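Plantazolicin methyltransferase BamL (Bacillus amyloliquefaciens subsp. plantarum, PDB 5DLY) probably transfers methyl groups from S-adenosylmethionine to an amine nitrogen of the desmethyl precursor of the antibiotic plantazolicin. Local coordinates at residues Q17-H22 with K183-A188; I5-E8 with N12-Q15; T47-Y52 with R58-V63. One frame throughout, in Å; residues are numbered along the deposited sequence.

Contact 1 (Q17-H22 with K183-A188); sequences QTWFSH and KDQYRA. With 5D7 (prop-2-en-1-yl 2-[(1S)-1-amino-4-carbamimidamidobutyl]-1,3-thiazole-4-carboxylate), chain B; SAH (S-adenosyl-L-homocysteine), chain C.
Trp19 and Asp184 mark where two helix ends come nearest each other, their CA atoms 8.7 Å apart. The short axes of 17-21 and 183-187 approach to 10.4 Å with their directions 129° apart, too wide a spacing for backbone contact, so side chains make the join. The fold is the Rossmann-like sheet of class I methyltransferases, here with an N-terminal helix laid against its ligand pocket. The 17-21 turn is kinked and weakly bonded: the regular helical bonding is interrupted at Trp19 and Phe20, and Phe20 N bonds instead to Gln17 O, three residues back.

Trp19 meets Asp184 at the indole edge: NE1 donates to OD2 over 2.9 Å, nearly straight at 173°, in the plane of the ring and onto the anti lone pair of the acid. Having CG beside its own backbone N (chi1 -68°) carries the indole across to 183-187. Both carboxylate oxygens are engaged. OD2 also accepts from Gln15 NE2, while Asp184 OD1 forms a salt bridge with Arg187 NH1 at 2.8 Å, met from above the carboxylate plane. Lys25 adds a cation-pi contact to the indole.

The amide of Gln185 reaches in between Trp19 and Phe20, its plane almost perpendicular to both rings. Phe20 belongs to two pockets at once: its CE1 lies 3.4 Å from SD of S-adenosyl-L-homocysteine, and its CZ 3.6 Å from CB of the substrate analogue. The far end of one ring thus lies beside both the sulfur that would carry the methyl group and the first carbon of the arginine-like side chain, touching each. That side chain ends at the neighbouring helix, where NH1 of the analogue donates to the backbone O of Gln185 over 2.9 Å.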
loop_
_atom_site.group_PDB
_atom_site.type_symbol
_atom_site.label_atom_id
_atom_site.label_comp_id
_atom_site.label_asym_id
_atom_site.label_seq_id
_atom_site.Cartn_x
_atom_site.Cartn_y
_atom_site.Cartn_z
ATOM N N GLN A 17 12.942 7.141 -4.840
ATOM C CA GLN A 17 13.348 5.747 -4.935
ATOM C C GLN A 17 14.841 5.526 -4.632
ATOM O O GLN A 17 15.228 4.423 -4.247
ATOM C CB GLN A 17 12.911 5.151 -6.290
ATOM C CG GLN A 17 13.455 3.763 -6.621
ATOM C CD GLN A 17 13.054 2.677 -5.642
ATOM O OE1 GLN A 17 12.124 2.829 -4.836
ATOM N NE2 GLN A 17 13.772 1.562 -5.697
ATOM N N THR A 18 15.669 6.572 -4.750
ATOM C CA THR A 18 17.076 6.436 -4.331
ATOM C C THR A 18 17.224 6.000 -2.869
ATOM O O THR A 18 18.205 5.353 -2.507
ATOM C CB THR A 18 17.932 7.701 -4.585
ATOM O OG1 THR A 18 17.470 8.787 -3.773
ATOM C CG2 THR A 18 17.912 8.086 -6.054
ATOM N N TRP A 19 16.229 6.315 -2.037
ATOM C CA TRP A 19 16.252 5.921 -0.632
ATOM C C TRP A 19 16.040 4.417 -0.387
ATOM O O TRP A 19 16.157 3.943 0.739
ATOM C CB TRP A 19 15.257 6.783 0.165
ATOM C CG TRP A 19 15.704 8.205 0.228
ATOM C CD1 TRP A 19 15.391 9.204 -0.647
ATOM C CD2 TRP A 19 16.590 8.779 1.198
ATOM N NE1 TRP A 19 16.020 10.378 -0.269
ATOM C CE2 TRP A 19 16.756 10.140 0.861
ATOM C CE3 TRP A 19 17.243 8.276 2.335
ATOM C CZ2 TRP A 19 17.561 11.010 1.618
ATOM C CZ3 TRP A 19 18.044 9.135 3.081
ATOM C CH2 TRP A 19 18.189 10.491 2.720
ATOM N N PHE A 20 15.763 3.671 -1.461
ATOM C CA PHE A 20 15.564 2.229 -1.377
ATOM C C PHE A 20 16.538 1.439 -2.241
ATOM O O PHE A 20 16.568 0.211 -2.168
ATOM C CB PHE A 20 14.100 1.876 -1.673
ATOM C CG PHE A 20 13.161 2.519 -0.708
ATOM C CD1 PHE A 20 12.929 1.935 0.534
ATOM C CD2 PHE A 20 12.581 3.751 -0.997
ATOM C CE1 PHE A 20 12.104 2.547 1.462
ATOM C CE2 PHE A 20 11.747 4.363 -0.072
ATOM C CZ PHE A 20 11.512 3.762 1.155
ATOM N N SER A 21 17.359 2.151 -3.009
ATOM C CA SER A 21 18.295 1.522 -3.949
ATOM C C SER A 21 19.768 1.861 -3.681
ATOM O O SER A 21 20.663 1.288 -4.311
ATOM C CB SER A 21 17.922 1.884 -5.393
ATOM O OG SER A 21 18.042 3.277 -5.627
ATOM N N HIS A 22 20.013 2.795 -2.766
ATOM C CA HIS A 22 21.375 3.180 -2.383
ATOM C C HIS A 22 21.718 2.599 -1.012
ATOM O O HIS A 22 20.897 2.665 -0.095
ATOM C CB HIS A 22 21.527 4.702 -2.385
ATOM C CG HIS A 22 21.684 5.290 -3.752
ATOM N ND1 HIS A 22 20.629 5.441 -4.627
ATOM C CD2 HIS A 22 22.777 5.764 -4.399
ATOM C CE1 HIS A 22 21.064 5.980 -5.751
ATOM N NE2 HIS A 22 22.363 6.191 -5.637
ATOM N N LYS A 183 11.406 14.630 3.125
ATOM C CA LYS A 183 11.181 15.675 2.121
ATOM C C LYS A 183 11.093 15.063 0.722
ATOM O O LYS A 183 10.162 15.364 -0.034
ATOM C CB LYS A 183 12.281 16.744 2.156
ATOM C CG LYS A 183 12.175 17.750 3.290
ATOM C CD LYS A 183 13.219 18.839 3.086
ATOM C CE LYS A 183 13.504 19.605 4.363
ATOM N NZ LYS A 183 14.804 20.331 4.244
ATOM N N ASP A 184 12.067 14.217 0.376
ATOM C CA ASP A 184 12.048 13.518 -0.908
ATOM C C ASP A 184 10.811 12.622 -1.070
ATOM O O ASP A 184 10.207 12.585 -2.147
ATOM C CB ASP A 184 13.316 12.689 -1.107
ATOM C CG ASP A 184 14.520 13.526 -1.505
ATOM O OD1 ASP A 184 14.368 14.734 -1.817
ATOM O OD2 ASP A 184 15.621 12.952 -1.526
ATOM N N GLN A 185 10.424 11.926 -0.003
ATOM C CA GLN A 185 9.250 11.044 -0.072
ATOM C C GLN A 185 7.959 11.833 -0.327
ATOM O O GLN A 185 7.162 11.465 -1.196
ATOM C CB GLN A 185 9.114 10.163 1.177
ATOM C CG GLN A 185 10.263 9.190 1.431
ATOM C CD GLN A 185 10.705 8.441 0.178
ATOM O OE1 GLN A 185 11.880 8.465 -0.208
ATOM N NE2 GLN A 185 9.761 7.786 -0.470
ATOM N N TYR A 186 7.740 12.902 0.439
ATOM C CA TYR A 186 6.537 13.715 0.255
ATOM C C TYR A 186 6.491 14.442 -1.083
ATOM O O TYR A 186 5.425 14.542 -1.681
ATOM C CB TYR A 186 6.310 14.685 1.425
ATOM C CG TYR A 186 5.757 14.000 2.656
ATOM C CD1 TYR A 186 4.383 13.792 2.811
ATOM C CD2 TYR A 186 6.612 13.542 3.661
ATOM C CE1 TYR A 186 3.880 13.158 3.942
ATOM C CE2 TYR A 186 6.121 12.898 4.787
ATOM C CZ TYR A 186 4.759 12.705 4.922
ATOM O OH TYR A 186 4.292 12.068 6.048
ATOM N N ARG A 187 7.643 14.922 -1.559
ATOM C CA ARG A 187 7.716 15.615 -2.849
ATOM C C ARG A 187 7.316 14.696 -4.013
ATOM O O ARG A 187 6.751 15.153 -5.009
ATOM C CB ARG A 187 9.127 16.181 -3.081
ATOM C CG ARG A 187 9.185 17.326 -4.088
ATOM C CD ARG A 187 10.609 17.695 -4.505
ATOM N NE ARG A 187 11.490 17.985 -3.370
ATOM C CZ ARG A 187 12.515 17.218 -2.997
ATOM N NH1 ARG A 187 12.810 16.118 -3.683
ATOM N NH2 ARG A 187 13.252 17.558 -1.945
ATOM N N ALA A 188 7.587 13.398 -3.868
ATOM C CA ALA A 188 7.236 12.412 -4.891
ATOM C C ALA A 188 5.770 11.993 -4.832
ATOM O O ALA A 188 5.276 11.327 -5.744
ATOM C CB ALA A 188 8.127 11.185 -4.765
HETATM O O9 5D7 B . 3.976 6.152 6.035
HETATM C C6 5D7 B . 4.900 6.942 6.161
HETATM O O7 5D7 B . 4.835 8.016 7.121
HETATM C C8 5D7 B . 3.648 8.285 7.872
HETATM C C2 5D7 B . 6.139 6.816 5.357
HETATM N N3 5D7 B . 6.392 5.726 4.584
HETATM C C4 5D7 B . 7.560 5.754 3.923
HETATM S S5 5D7 B . 8.390 7.224 4.319
HETATM C C1 5D7 B . 7.143 7.794 5.366
HETATM C CA 5D7 B . 8.172 4.766 3.011
HETATM N N 5D7 B . 7.371 3.550 3.077
HETATM C CB 5D7 B . 8.254 5.286 1.569
HETATM C CG 5D7 B . 7.015 6.025 1.050
HETATM C CD 5D7 B . 6.911 5.827 -0.454
HETATM N NE 5D7 B . 5.817 6.640 -0.968
HETATM C CZ 5D7 B . 5.843 7.913 -1.367
HETATM N NH2 5D7 B . 4.787 8.464 -1.782
HETATM N NH1 5D7 B . 6.931 8.573 -1.355
HETATM C C3 5D7 B . 3.892 9.505 8.722
HETATM C C5 5D7 B . 3.347 9.622 9.917
HETATM N N SAH C . 4.974 -2.239 1.164
HETATM C CA SAH C . 6.088 -1.880 2.101
HETATM C CB SAH C . 6.867 -0.692 1.546
HETATM C CG SAH C . 8.370 -0.888 1.757
HETATM S SD SAH C . 9.299 0.570 1.360
HETATM C C SAH C . 5.527 -1.522 3.450
HETATM O O SAH C . 4.348 -1.718 3.720
HETATM O OXT SAH C . 6.230 -1.010 4.321
HETATM C "C5'" SAH C . 9.052 0.729 -0.386
HETATM C "C4'" SAH C . 9.408 -0.533 -1.163
HETATM O "O4'" SAH C . 8.974 -0.388 -2.523
HETATM C "C3'" SAH C . 10.914 -0.780 -1.229
HETATM O "O3'" SAH C . 11.225 -2.085 -0.701
HETATM C "C2'" SAH C . 11.261 -0.644 -2.707
HETATM O "O2'" SAH C . 12.320 -1.491 -3.164
HETATM C "C1'" SAH C . 9.938 -1.018 -3.354
HETATM N N9 SAH C . 9.768 -0.563 -4.753
HETATM C C8 SAH C . 10.004 0.675 -5.239
HETATM N N7 SAH C . 9.738 0.728 -6.563
HETATM C C5 SAH C . 9.311 -0.491 -6.932
HETATM C C6 SAH C . 8.872 -1.102 -8.194
HETATM N N6 SAH C . 8.832 -0.349 -9.309
HETATM N N1 SAH C . 8.503 -2.410 -8.170
HETATM C C2 SAH C . 8.555 -3.136 -7.035
HETATM N N3 SAH C . 8.947 -2.639 -5.831
HETATM C C4 SAH C . 9.339 -1.342 -5.739
#

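Contact 2 (I5-E8 with N12-Q15); sequences IVRE and NRIQ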
loop_
_atom_site.group_PDB
_atom_site.type_symbol
_atom_site.label_atom_id
_atom_site.label_comp_id
_atom_site.label_asym_id
_atom_site.label_seq_id
_atom_site.Cartn_x
_atom_site.Cartn_y
_atom_site.Cartn_z
ATOM N N ILE A 5 0.628 15.158 -15.501
ATOM C CA ILE A 5 0.958 15.383 -14.084
ATOM C C ILE A 5 1.913 14.287 -13.605
ATOM O O ILE A 5 2.926 14.564 -12.958
ATOM C CB ILE A 5 -0.308 15.410 -13.197
ATOM C CG1 ILE A 5 -1.036 16.748 -13.350
ATOM C CG2 ILE A 5 0.038 15.177 -11.725
ATOM C CD1 ILE A 5 -2.503 16.707 -12.985
ATOM N N VAL A 6 1.590 13.044 -13.949
ATOM C CA VAL A 6 2.439 11.903 -13.602
ATOM C C VAL A 6 3.817 11.981 -14.275
ATOM O O VAL A 6 4.833 11.745 -13.627
ATOM C CB VAL A 6 1.721 10.562 -13.889
ATOM C CG1 VAL A 6 2.699 9.395 -13.917
ATOM C CG2 VAL A 6 0.637 10.332 -12.850
ATOM N N ARG A 7 3.856 12.336 -15.559
ATOM C CA ARG A 7 5.140 12.446 -16.262
ATOM C C ARG A 7 6.013 13.570 -15.713
ATOM O O ARG A 7 7.235 13.427 -15.632
ATOM C CB ARG A 7 4.953 12.622 -17.781
ATOM C CG ARG A 7 4.389 11.409 -18.514
ATOM C CD ARG A 7 5.432 10.343 -18.846
ATOM N NE ARG A 7 5.947 9.636 -17.669
ATOM C CZ ARG A 7 5.262 8.747 -16.947
ATOM N NH1 ARG A 7 4.007 8.437 -17.255
ATOM N NH2 ARG A 7 5.836 8.181 -15.894
ATOM N N GLU A 8 5.380 14.672 -15.317
ATOM C CA GLU A 8 6.117 15.848 -14.858
ATOM C C GLU A 8 6.652 15.710 -13.440
ATOM O O GLU A 8 7.572 16.433 -13.050
ATOM C CB GLU A 8 5.273 17.117 -15.002
ATOM C CG GLU A 8 5.201 17.629 -16.434
ATOM C CD GLU A 8 6.572 17.906 -17.037
ATOM O OE1 GLU A 8 7.025 17.110 -17.884
ATOM O OE2 GLU A 8 7.207 18.908 -16.661
ATOM N N ASN A 12 10.835 13.490 -9.465
ATOM C CA ASN A 12 10.652 13.434 -8.017
ATOM C C ASN A 12 10.564 11.994 -7.523
ATOM O O ASN A 12 11.156 11.647 -6.504
ATOM C CB ASN A 12 9.413 14.218 -7.589
ATOM C CG ASN A 12 9.550 15.710 -7.835
ATOM O OD1 ASN A 12 10.652 16.264 -7.805
ATOM N ND2 ASN A 12 8.424 16.368 -8.075
ATOM N N ARG A 13 9.846 11.162 -8.269
ATOM C CA ARG A 13 9.655 9.764 -7.900
ATOM C C ARG A 13 10.959 8.982 -8.023
ATOM O O ARG A 13 11.260 8.141 -7.172
ATOM C CB ARG A 13 8.536 9.125 -8.732
ATOM C CG ARG A 13 7.162 9.712 -8.457
ATOM C CD ARG A 13 6.049 8.820 -8.984
ATOM N NE ARG A 13 6.171 8.638 -10.429
ATOM C CZ ARG A 13 5.749 9.516 -11.332
ATOM N NH1 ARG A 13 5.150 10.645 -10.954
ATOM N NH2 ARG A 13 5.922 9.260 -12.618
ATOM N N ILE A 14 11.749 9.287 -9.059
ATOM C CA ILE A 14 13.079 8.682 -9.206
ATOM C C ILE A 14 13.958 9.012 -7.997
ATOM O O ILE A 14 14.628 8.132 -7.461
ATOM C CB ILE A 14 13.801 9.112 -10.511
ATOM C CG1 ILE A 14 12.946 8.814 -11.754
ATOM C CG2 ILE A 14 15.191 8.478 -10.590
ATOM C CD1 ILE A 14 12.576 7.363 -11.964
ATOM N N GLN A 15 13.926 10.275 -7.570
ATOM C CA GLN A 15 14.677 10.733 -6.404
ATOM C C GLN A 15 14.225 10.049 -5.113
ATOM O O GLN A 15 15.059 9.637 -4.309
ATOM C CB GLN A 15 14.598 12.262 -6.273
ATOM C CG GLN A 15 15.273 12.845 -5.033
ATOM C CD GLN A 15 16.763 12.540 -4.949
ATOM O OE1 GLN A 15 17.424 12.308 -5.964
ATOM N NE2 GLN A 15 17.299 12.537 -3.732
HETATM O O HOH W 1 9.650 15.706 -11.092
#
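Arg13 grips the carbonyl oxygen of Val6 end-on, with two nitrogens converging on one acceptor. Its NH1 lies 2.9 Å from Val6 O, in the carbonyl plane and on a lone pair. Its NH2 is also 2.9 Å from Val6 O, but stands 46° out of the carbonyl plane. Seen from the arginine, the oxygen sits within the guanidinium plane for both bonds. A bend at chi3 (-60°) turns this end toward helix 2-8. Val6 also gives the group an apolar neighbour, its CG1 lying 3.5 Å from Arg13 NH2.

The contact is a corner between two successive helices, 2-8 and 10-21, which form an N-terminal extension to the Rossmann-like methyltransferase fold. Arg13 binds that extension to the fold: NE donates to Phe136 O, within the S-adenosyl-L-homocysteine pocket, and NH2 also serves Lys137 O. Ser9 OG supplies a further bond to Val6 O.

Arg7 brings a second guanidinium to the corner, turned nearly perpendicular to the first, with its NH2 3.5 Å from Arg13 NH2. These are two donors and not a bond; the charge of Arg7 is matched by salt bridges to Glu10 and Glu3. One water bridges the helices, donating to Glu8 O at 2.9 Å and accepting from Asn12 N at 3.0 Å.

Contact 3 (T47-Y52 with R58-V63); sequences TFLSFY and REPYSV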
loop_
_atom_site.group_PDB
_atom_site.type_symbol
_atom_site.label_atom_id
_atom_site.label_comp_id
_atom_site.label_asym_id
_atom_site.label_seq_id
_atom_site.Cartn_x
_atom_site.Cartn_y
_atom_site.Cartn_z
ATOM N N THR A 47 -7.836 -3.860 7.467
ATOM C CA THR A 47 -8.813 -3.054 6.750
ATOM C C THR A 47 -9.182 -3.776 5.464
ATOM O O THR A 47 -10.364 -3.944 5.189
ATOM C CB THR A 47 -8.301 -1.628 6.476
ATOM O OG1 THR A 47 -8.120 -0.949 7.720
ATOM C CG2 THR A 47 -9.292 -0.823 5.629
ATOM N N PHE A 48 -8.196 -4.249 4.696
ATOM C CA PHE A 48 -8.574 -4.936 3.462
ATOM C C PHE A 48 -9.230 -6.294 3.705
ATOM O O PHE A 48 -10.117 -6.688 2.955
ATOM C CB PHE A 48 -7.485 -4.936 2.362
ATOM C CG PHE A 48 -6.304 -5.857 2.606
ATOM C CD1 PHE A 48 -6.448 -7.246 2.629
ATOM C CD2 PHE A 48 -5.022 -5.323 2.692
ATOM C CE1 PHE A 48 -5.334 -8.072 2.793
ATOM C CE2 PHE A 48 -3.909 -6.141 2.849
ATOM C CZ PHE A 48 -4.069 -7.516 2.909
ATOM N N LEU A 49 -8.819 -6.986 4.769
ATOM C CA LEU A 49 -9.467 -8.252 5.131
ATOM C C LEU A 49 -10.906 -8.050 5.572
ATOM O O LEU A 49 -11.793 -8.830 5.196
ATOM C CB LEU A 49 -8.661 -8.991 6.190
ATOM C CG LEU A 49 -7.298 -9.486 5.716
ATOM C CD1 LEU A 49 -6.525 -10.044 6.894
ATOM C CD2 LEU A 49 -7.425 -10.520 4.606
ATOM N N SER A 50 -11.151 -7.002 6.352
ATOM C CA SER A 50 -12.510 -6.709 6.785
ATOM C C SER A 50 -13.375 -6.310 5.597
ATOM O O SER A 50 -14.521 -6.744 5.495
ATOM C CB SER A 50 -12.524 -5.617 7.848
ATOM O OG SER A 50 -13.863 -5.296 8.197
ATOM N N PHE A 51 -12.815 -5.501 4.695
ATOM C CA PHE A 51 -13.521 -5.087 3.492
ATOM C C PHE A 51 -13.921 -6.299 2.661
ATOM O O PHE A 51 -15.077 -6.412 2.243
ATOM C CB PHE A 51 -12.672 -4.126 2.643
ATOM C CG PHE A 51 -13.345 -3.692 1.370
ATOM C CD1 PHE A 51 -13.189 -4.433 0.189
ATOM C CD2 PHE A 51 -14.135 -2.542 1.336
ATOM C CE1 PHE A 51 -13.814 -4.034 -0.990
ATOM C CE2 PHE A 51 -14.762 -2.141 0.154
ATOM C CZ PHE A 51 -14.600 -2.890 -1.004
ATOM N N TYR A 52 -12.968 -7.209 2.453
ATOM C CA TYR A 52 -13.185 -8.356 1.575
ATOM C C TYR A 52 -14.311 -9.261 2.091
ATOM O O TYR A 52 -15.226 -9.623 1.333
ATOM C CB TYR A 52 -11.876 -9.139 1.322
ATOM C CG TYR A 52 -11.991 -10.048 0.120
ATOM C CD1 TYR A 52 -12.552 -11.324 0.242
ATOM C CD2 TYR A 52 -11.592 -9.619 -1.146
ATOM C CE1 TYR A 52 -12.702 -12.149 -0.860
ATOM C CE2 TYR A 52 -11.730 -10.447 -2.255
ATOM C CZ TYR A 52 -12.292 -11.703 -2.103
ATOM O OH TYR A 52 -12.445 -12.522 -3.200
ATOM N N ARG A 58 -16.703 -14.228 1.929
ATOM C CA ARG A 58 -15.717 -15.279 2.125
ATOM C C ARG A 58 -14.365 -14.620 2.356
ATOM O O ARG A 58 -14.213 -13.421 2.120
ATOM C CB ARG A 58 -15.659 -16.231 0.923
ATOM C CG ARG A 58 -15.189 -15.600 -0.379
ATOM C CD ARG A 58 -14.790 -16.680 -1.365
ATOM N NE ARG A 58 -14.463 -16.166 -2.696
ATOM C CZ ARG A 58 -13.280 -15.663 -3.053
ATOM N NH1 ARG A 58 -12.278 -15.579 -2.185
ATOM N NH2 ARG A 58 -13.093 -15.253 -4.298
ATOM N N GLU A 59 -13.403 -15.403 2.829
ATOM C CA GLU A 59 -12.032 -14.943 2.942
ATOM C C GLU A 59 -11.377 -14.962 1.555
ATOM O O GLU A 59 -11.757 -15.760 0.693
ATOM C CB GLU A 59 -11.258 -15.810 3.938
ATOM C CG GLU A 59 -11.699 -15.604 5.387
ATOM C CD GLU A 59 -11.047 -16.570 6.361
ATOM O OE1 GLU A 59 -11.143 -16.324 7.584
ATOM O OE2 GLU A 59 -10.436 -17.568 5.917
ATOM N N PRO A 60 -10.401 -14.071 1.322
ATOM C CA PRO A 60 -9.706 -14.117 0.038
ATOM C C PRO A 60 -8.888 -15.398 -0.108
ATOM O O PRO A 60 -8.438 -15.961 0.897
ATOM C CB PRO A 60 -8.766 -12.910 0.115
ATOM C CG PRO A 60 -8.556 -12.696 1.582
ATOM C CD PRO A 60 -9.897 -12.979 2.177
ATOM N N TYR A 61 -8.700 -15.851 -1.352
ATOM C CA TYR A 61 -7.885 -17.033 -1.632
ATOM C C TYR A 61 -6.430 -16.655 -1.889
ATOM O O TYR A 61 -5.547 -17.508 -1.857
ATOM C CB TYR A 61 -8.392 -17.793 -2.864
ATOM C CG TYR A 61 -9.737 -18.453 -2.714
ATOM C CD1 TYR A 61 -10.748 -18.210 -3.632
ATOM C CD2 TYR A 61 -9.995 -19.330 -1.661
ATOM C CE1 TYR A 61 -11.990 -18.818 -3.512
ATOM C CE2 TYR A 61 -11.234 -19.945 -1.534
ATOM C CZ TYR A 61 -12.224 -19.674 -2.458
ATOM O OH TYR A 61 -13.454 -20.275 -2.341
ATOM N N SER A 62 -6.193 -15.378 -2.183
ATOM C CA SER A 62 -4.894 -14.927 -2.656
ATOM C C SER A 62 -4.679 -13.454 -2.334
ATOM O O SER A 62 -5.614 -12.650 -2.434
ATOM C CB SER A 62 -4.766 -15.160 -4.170
ATOM O OG SER A 62 -5.842 -14.562 -4.891
ATOM N N VAL A 63 -3.451 -13.122 -1.943
ATOM C CA VAL A 63 -3.008 -11.739 -1.750
ATOM C C VAL A 63 -1.689 -11.558 -2.487
ATOM O O VAL A 63 -0.765 -12.344 -2.302
ATOM C CB VAL A 63 -2.826 -11.375 -0.258
ATOM C CG1 VAL A 63 -2.290 -9.955 -0.098
ATOM C CG2 VAL A 63 -4.147 -11.502 0.489
#
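Tyr52 and the 58-60 loop carry most of this contact, which packs the last turns of helix 23-56 against the loop leading into strand 62-66. That strand is the first strand of the class I methyltransferase sheet, lying between strands 85-90 and 124-130. The closest backbone approach is Tyr52 to Glu59, with CA atoms 6.8 Å apart.

From CB, the CG of Tyr52 is anti to the backbone N (chi1 -163°), which sends the ring out over the loop. Tyr52 CG meets Pro60 CD at 4.1 Å. Next along the rim, CD1 comes edge-on to Arg58 O at 3.3 Å, and CE1 runs on past the same oxygen. The ring face is used by Pro60 in a CH-pi contact: its CB lies 4.1 Å from the ring centroid and 10° off the normal, hence almost over the centre. At the tip, Tyr52 OH lies over a face of the Arg58 guanidinium, 3.0 Å from NH2; the angle is too poor for a hydrogen bond. The hydroxyl is instead hydrogen-bonded to Gln153 O.

Beyond the tyrosine, apolar packing continues toward the sheet. Leu49 CD2 touches Pro60 CG at 3.9 Å, the two side chains crossing at about a right angle, and Phe48 CZ reaches Val63 CG1 at 4.3 Å. Phe48 also packs edge-to-face against Phe128.

The Arg58 guanidinium is sandwiched, with Tyr52 OH over one face and the ring of Tyr61 over the opposite one. Its rotation is set by in-plane bonding as well as by a salt bridge to Asp125, for Arg58 NH1 donates to Glu59 O at 2.9 Å with an angle of 146°.

How the contacts relate
From the N terminus, contact 2 closes first, a short loop at the corner between helix 2-8 and helix 10-21. Contact 1 opens just after it on the same helix and spans much of the chain before closing at helix 176-187. Contact 3 is nested inside that span, where helix 23-56 leads into strand 62-66. None of the three cross. Contacts 1 and 2 touch, for example through Ala188 CB and Asn12 O at 3.5 Å, and unite the N-terminal helices with the ligand side of the fold. Contact 3 lies across the chain's centre, about 30 Å from contact 1 between centres, and ties a helix to the central sheet.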